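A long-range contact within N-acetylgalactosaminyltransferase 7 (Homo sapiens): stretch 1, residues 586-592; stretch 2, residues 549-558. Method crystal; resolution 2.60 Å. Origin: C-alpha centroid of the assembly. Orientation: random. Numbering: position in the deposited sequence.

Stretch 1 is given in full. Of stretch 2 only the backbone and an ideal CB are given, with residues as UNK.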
# COMPACT_ATOMS: atom_id res chain seq x y z
N THR A 586 26.01 20.39 5.13
CA THR A 586 24.75 19.82 4.70
C THR A 586 24.71 19.52 3.21
O THR A 586 23.75 18.90 2.74
CB THR A 586 23.62 20.77 5.06
OG1 THR A 586 24.07 22.11 4.90
CG2 THR A 586 23.22 20.52 6.49
N GLN A 587 25.69 20.00 2.45
CA GLN A 587 25.78 19.69 1.04
C GLN A 587 26.88 18.69 0.74
O GLN A 587 27.27 18.56 -0.41
CB GLN A 587 25.99 20.97 0.23
CG GLN A 587 24.75 21.81 0.13
CD GLN A 587 25.02 23.14 -0.52
OE1 GLN A 587 24.16 24.02 -0.54
NE2 GLN A 587 26.23 23.31 -1.05
N LYS A 588 27.37 17.97 1.74
CA LYS A 588 28.45 17.01 1.56
C LYS A 588 27.90 15.62 1.82
O LYS A 588 27.27 15.38 2.85
CB LYS A 588 29.64 17.33 2.47
CG LYS A 588 30.69 18.18 1.77
CD LYS A 588 31.44 19.17 2.65
CE LYS A 588 31.42 20.56 1.98
NZ LYS A 588 32.64 21.38 2.20
N TRP A 589 28.13 14.72 0.86
CA TRP A 589 27.52 13.39 0.85
C TRP A 589 28.55 12.36 0.46
O TRP A 589 29.46 12.66 -0.31
CB TRP A 589 26.38 13.28 -0.16
CG TRP A 589 25.32 14.27 0.02
CD1 TRP A 589 25.26 15.52 -0.52
CD2 TRP A 589 24.13 14.10 0.79
NE1 TRP A 589 24.10 16.15 -0.12
CE2 TRP A 589 23.40 15.30 0.69
CE3 TRP A 589 23.62 13.05 1.56
CZ2 TRP A 589 22.19 15.47 1.33
CZ3 TRP A 589 22.41 13.22 2.18
CH2 TRP A 589 21.71 14.43 2.07
N GLU A 590 28.39 11.14 0.97
CA GLU A 590 29.13 9.98 0.49
C GLU A 590 28.17 8.96 -0.11
O GLU A 590 26.99 8.88 0.26
CB GLU A 590 29.96 9.30 1.59
CG GLU A 590 29.76 9.76 3.01
CD GLU A 590 30.72 9.05 3.98
OE1 GLU A 590 31.49 8.21 3.51
OE2 GLU A 590 30.72 9.34 5.20
N MET A 591 28.68 8.16 -1.05
CA MET A 591 27.93 7.01 -1.55
C MET A 591 28.75 5.76 -1.28
O MET A 591 29.77 5.51 -1.92
CB MET A 591 27.59 7.14 -3.03
CG MET A 591 26.48 6.19 -3.51
SD MET A 591 26.01 6.56 -5.23
CE MET A 591 24.27 6.15 -5.29
N ASN A 592 28.27 4.97 -0.34
CA ASN A 592 28.99 3.80 0.14
C ASN A 592 28.24 2.56 -0.29
O ASN A 592 27.01 2.49 -0.16
CB ASN A 592 29.12 3.85 1.66
CG ASN A 592 29.67 5.16 2.11
OD1 ASN A 592 30.73 5.55 1.65
ND2 ASN A 592 28.92 5.88 2.94
N UNK A 549 25.00 14.75 -11.36
CA UNK A 549 26.37 14.30 -11.43
C UNK A 549 26.94 14.24 -10.03
O UNK A 549 26.69 15.12 -9.21
CB UNK A 549 27.21 15.22 -12.33
N UNK A 550 27.67 13.16 -9.75
CA UNK A 550 28.16 12.83 -8.42
C UNK A 550 29.67 12.87 -8.44
O UNK A 550 30.31 12.03 -9.08
CB UNK A 550 27.65 11.46 -7.96
N UNK A 551 30.26 13.84 -7.73
CA UNK A 551 31.71 13.91 -7.55
C UNK A 551 32.07 13.28 -6.21
O UNK A 551 31.74 13.83 -5.15
CB UNK A 551 32.21 15.35 -7.62
N UNK A 552 32.75 12.14 -6.25
CA UNK A 552 32.99 11.40 -5.00
C UNK A 552 33.95 12.15 -4.09
O UNK A 552 33.67 12.34 -2.90
CB UNK A 552 33.54 10.01 -5.30
N UNK A 553 35.09 12.60 -4.62
CA UNK A 553 36.08 13.32 -3.81
C UNK A 553 35.52 14.63 -3.24
O UNK A 553 35.71 14.94 -2.06
CB UNK A 553 37.33 13.61 -4.65
N UNK A 554 34.83 15.42 -4.08
CA UNK A 554 34.09 16.62 -3.67
C UNK A 554 32.92 16.34 -2.72
O UNK A 554 32.35 17.31 -2.20
CB UNK A 554 33.56 17.34 -4.91
N UNK A 555 32.53 15.08 -2.51
CA UNK A 555 31.35 14.78 -1.69
C UNK A 555 30.13 15.55 -2.17
O UNK A 555 29.34 16.03 -1.36
CB UNK A 555 31.62 15.11 -0.22
N UNK A 556 29.95 15.72 -3.48
CA UNK A 556 28.91 16.58 -3.99
C UNK A 556 28.03 15.87 -5.02
O UNK A 556 28.52 15.17 -5.91
CB UNK A 556 29.53 17.84 -4.60
N UNK A 557 26.72 16.05 -4.86
CA UNK A 557 25.70 15.71 -5.83
C UNK A 557 25.15 17.02 -6.36
O UNK A 557 24.59 17.82 -5.61
CB UNK A 557 24.60 14.84 -5.22
N UNK A 558 25.30 17.24 -7.66
CA UNK A 558 24.87 18.50 -8.23
C UNK A 558 23.79 18.25 -9.27
O UNK A 558 23.87 17.29 -10.05
CB UNK A 558 26.05 19.25 -8.85

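Stretch 2 is a hairpin whose strands, 549-551 and 556-558, are paired by backbone hydrogen bonds and joined by a type I turn from 552 to 555. Strand 589-592 of stretch 1 crosses both at close to a right angle. Position 549 has nothing of stretch 1 within reach of its CB, and many side chains would be tolerated; it is Q549.

At position 550 CA-to-CB points toward stretch 1, but no atom of stretch 1 lies within 5.5 Å of the CB. A long or aromatic side chain is needed to cross the gap, and the M591 amide offers a donor while its side chain offers an apolar surface. The residue is Y550. Its OH accepts a weak hydrogen bond from M591 N (3.1 Å, 133° at the hydrogen), and its CZ lies 3.7 Å from M591 CB, so the side chain meets both, the OH taking the bond and the ring packing on M591.

Position 551 is out of reach and open to many residues; it is F551. Position 552 begins the turn, with its CB directed sideways. A long side chain is needed to reach stretch 1, where M591 O is an acceptor that would suit a lysine or another long donor. K552 fits: its NZ donates to M591 O at 3.0 Å and also to Y550 OH at 3.0 Å, tying the two contacts together.

Positions 553 and 554 have helical backbone angles, which most residues accept; they are N553, out of reach, and L554, which adds little.

Position 555 has positive phi (53/38), a conformation easiest for glycine, asparagine or aspartate. Its carbonyl takes the central backbone bond, W589 N to 555 O at 2.8 Å, with K588 CA 3.2 Å from the same oxygen in a CA-H...O contact. CA-to-CB points toward stretch 1, and the ideal CB is already 3.3 Å from W589 O, a tight approach; glycine would avoid it, and a residue with a CB must accept it. H555 keeps the close CB, which packs 3.8 Å from K588 CG; with chi1 m, its ring has W589 O at its edge, near its plane, and the end of the side chain leads away.

At position 556 CA-to-CB points away, and the nearest atom to the ideal CB is Q587 O at 4.8 Å, so polar, charged or beta-branched side chains would all suit; it is R556.

Position 557 points sideways, its ideal CB 4.8 Å from W589 CD1. Between the indole and M591, a large apolar side chain would suit, whether aromatic or aliphatic. F557 places CD2 3.8 Å from W589 CB and turns its edge toward the indole face, with planes at 74°; CZ reaches 4.3 Å from M591 SD.

Position 558 is beyond reach; it is T558.

Stretch 2 (549-558) QYFKNLHRFT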
# COMPACT_ATOMS: atom_id res chain seq x y z
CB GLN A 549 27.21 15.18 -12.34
CG GLN A 549 27.76 16.43 -11.73
CD GLN A 549 28.83 17.03 -12.63
OE1 GLN A 549 29.47 16.32 -13.39
NE2 GLN A 549 29.01 18.35 -12.54
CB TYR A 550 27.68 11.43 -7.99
CG TYR A 550 28.39 10.86 -6.78
CD1 TYR A 550 28.54 11.61 -5.60
CD2 TYR A 550 28.92 9.57 -6.80
CE1 TYR A 550 29.21 11.10 -4.48
CE2 TYR A 550 29.57 9.03 -5.69
CZ TYR A 550 29.71 9.81 -4.53
OH TYR A 550 30.36 9.28 -3.44
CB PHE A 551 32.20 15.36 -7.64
CG PHE A 551 32.07 15.97 -9.02
CD1 PHE A 551 32.28 15.19 -10.16
CD2 PHE A 551 31.74 17.31 -9.18
CE1 PHE A 551 32.16 15.74 -11.43
CE2 PHE A 551 31.62 17.86 -10.44
CZ PHE A 551 31.84 17.07 -11.56
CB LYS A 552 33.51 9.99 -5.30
CG LYS A 552 33.69 9.15 -4.06
CD LYS A 552 34.13 7.73 -4.39
CE LYS A 552 32.97 6.76 -4.25
NZ LYS A 552 32.14 6.96 -3.05
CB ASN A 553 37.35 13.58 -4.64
CG ASN A 553 38.55 13.89 -3.78
OD1 ASN A 553 38.89 15.06 -3.59
ND2 ASN A 553 39.21 12.85 -3.26
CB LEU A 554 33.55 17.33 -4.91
CG LEU A 554 33.80 18.81 -5.16
CD1 LEU A 554 32.60 19.49 -5.80
CD2 LEU A 554 34.23 19.51 -3.87
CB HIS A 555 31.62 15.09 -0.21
CG HIS A 555 32.81 14.38 0.37
ND1 HIS A 555 32.86 13.01 0.49
CD2 HIS A 555 33.98 14.84 0.86
CE1 HIS A 555 34.02 12.65 1.03
NE2 HIS A 555 34.71 13.75 1.27
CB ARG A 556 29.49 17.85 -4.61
CG ARG A 556 28.40 18.71 -5.18
CD ARG A 556 28.95 19.81 -5.99
NE ARG A 556 29.68 20.72 -5.13
CZ ARG A 556 30.44 21.70 -5.58
NH1 ARG A 556 30.57 21.90 -6.89
NH2 ARG A 556 31.08 22.48 -4.71
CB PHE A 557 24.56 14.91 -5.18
CG PHE A 557 24.86 13.46 -5.02
CD1 PHE A 557 24.69 12.58 -6.07
CD2 PHE A 557 25.33 12.96 -3.81
CE1 PHE A 557 24.98 11.24 -5.92
CE2 PHE A 557 25.61 11.62 -3.66
CZ PHE A 557 25.43 10.76 -4.72
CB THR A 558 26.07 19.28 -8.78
OG1 THR A 558 25.71 19.88 -10.03
CG2 THR A 558 27.28 18.40 -8.93
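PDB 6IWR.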